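Local coordinates for protein extracellular ligand-binding receptor (Desulfitobacterium hafniense, PDB 4Q6B) that binds leucine and probably delivers it to an ABC transporter as the extracellular substrate-binding component of an amino-acid uptake system, at residues E187-Y190 against D191-Q194. Residues are numbered along the deposited sequence; the frame is centred on the assembly and turned at random.
Sequences ERLY and DKWQ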
# COMPACT_ATOMS: atom_id res chain seq x y z
N GLU A 187 -1.02 31.68 4.37
CA GLU A 187 -1.84 32.50 5.27
C GLU A 187 -3.09 33.04 4.59
O GLU A 187 -4.18 33.03 5.18
CB GLU A 187 -1.04 33.67 5.87
CG GLU A 187 -0.11 33.24 6.98
CD GLU A 187 0.74 34.37 7.54
OE1 GLU A 187 0.82 35.45 6.93
OE2 GLU A 187 1.34 34.16 8.61
N ARG A 188 -2.93 33.51 3.35
CA ARG A 188 -4.02 34.10 2.60
C ARG A 188 -5.04 33.00 2.25
O ARG A 188 -6.26 33.21 2.39
CB ARG A 188 -3.45 34.73 1.32
CG ARG A 188 -4.44 35.57 0.51
CD ARG A 188 -5.24 34.72 -0.46
NE ARG A 188 -4.39 33.86 -1.28
CZ ARG A 188 -4.88 32.98 -2.15
NH1 ARG A 188 -6.19 32.84 -2.27
NH2 ARG A 188 -4.06 32.21 -2.89
N LEU A 189 -4.55 31.83 1.81
CA LEU A 189 -5.44 30.68 1.62
C LEU A 189 -6.20 30.32 2.90
O LEU A 189 -7.41 30.11 2.87
CB LEU A 189 -4.69 29.44 1.11
CG LEU A 189 -4.24 29.52 -0.34
CD1 LEU A 189 -3.06 28.56 -0.56
CD2 LEU A 189 -5.44 29.17 -1.23
N TYR A 190 -5.50 30.27 4.03
CA TYR A 190 -6.13 29.90 5.31
C TYR A 190 -7.22 30.92 5.69
O TYR A 190 -8.29 30.53 6.22
CB TYR A 190 -5.06 29.82 6.40
CG TYR A 190 -5.50 29.35 7.77
CD1 TYR A 190 -6.53 28.43 7.93
CD2 TYR A 190 -4.86 29.83 8.91
CE1 TYR A 190 -6.90 27.98 9.20
CE2 TYR A 190 -5.25 29.39 10.20
CZ TYR A 190 -6.25 28.48 10.31
OH TYR A 190 -6.62 28.06 11.57
N ASP A 191 -6.97 32.19 5.42
CA ASP A 191 -8.02 33.19 5.60
C ASP A 191 -9.28 32.93 4.76
O ASP A 191 -10.44 33.05 5.25
CB ASP A 191 -7.47 34.59 5.37
CG ASP A 191 -6.69 35.12 6.57
OD1 ASP A 191 -6.90 34.62 7.69
OD2 ASP A 191 -5.87 36.05 6.38
N LYS A 192 -9.07 32.52 3.51
CA LYS A 192 -10.19 32.20 2.64
C LYS A 192 -10.89 30.95 3.13
O LYS A 192 -12.13 30.92 3.21
CB LYS A 192 -9.70 32.00 1.20
CG LYS A 192 -10.80 31.57 0.27
CD LYS A 192 -10.31 31.49 -1.15
CE LYS A 192 -9.38 30.31 -1.35
NZ LYS A 192 -9.56 29.76 -2.73
N TRP A 193 -10.12 29.92 3.48
CA TRP A 193 -10.70 28.70 4.03
C TRP A 193 -11.51 28.94 5.33
O TRP A 193 -12.56 28.32 5.55
CB TRP A 193 -9.59 27.69 4.30
CG TRP A 193 -8.81 27.32 3.09
CD1 TRP A 193 -9.21 27.42 1.78
CD2 TRP A 193 -7.48 26.79 3.07
NE1 TRP A 193 -8.20 26.97 0.95
CE2 TRP A 193 -7.15 26.54 1.73
CE3 TRP A 193 -6.56 26.46 4.07
CZ2 TRP A 193 -5.90 26.02 1.35
CZ3 TRP A 193 -5.32 25.92 3.70
CH2 TRP A 193 -4.99 25.73 2.36
N GLN A 194 -11.04 29.84 6.18
CA GLN A 194 -11.82 30.14 7.38
C GLN A 194 -13.17 30.75 7.00
O GLN A 194 -14.19 30.44 7.61
CB GLN A 194 -11.05 31.07 8.32
CG GLN A 194 -9.86 30.36 8.97
CD GLN A 194 -8.96 31.32 9.72
OE1 GLN A 194 -7.74 31.33 9.55
NE2 GLN A 194 -9.57 32.16 10.55
O HOH W 1 -4.31 33.28 7.99
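Helix 183-195 of this periplasmic-binding-protein fold pairs L189 with W193 and Y190 with Q194, each four residues on, here beside the edge strand 172-177, whose D175 and R176 form a calcium site. On the buried side, L189 lies beneath the indole of W193: its CB sits 3.9 Å from the centroid of the six-membered ring, 21° off the normal, a CH-pi contact over the face. The same face looks down on the O of L189, which takes the nearly straight bond from N of W193 at 2.8 Å. With CG of W193 anti to its carbonyl carbon (chi1 -59°), the indole folds back over the preceding turn, while its NE1 bonds D175, which also forms a salt bridge with K192. An alanine in place of W193 would probably leave CB of L189 without its aromatic cover and D175 without one of its donors. A water donates to O of E187 and, weakly, to OD1 of D191. Further round the helix, the N of Q194 bonds the O of Y190, and the side chain of Q194 reaches back over the phenol ring, with CG of Q194 4.2 Å from the centroid of the Y190 ring, an off-centre CH-pi contact. The Q194 amide and the Y190 ring stand 59° apart, and OE1 of Q194 hangs over the middle of the Y190 ring, 3.2 Å from CE2.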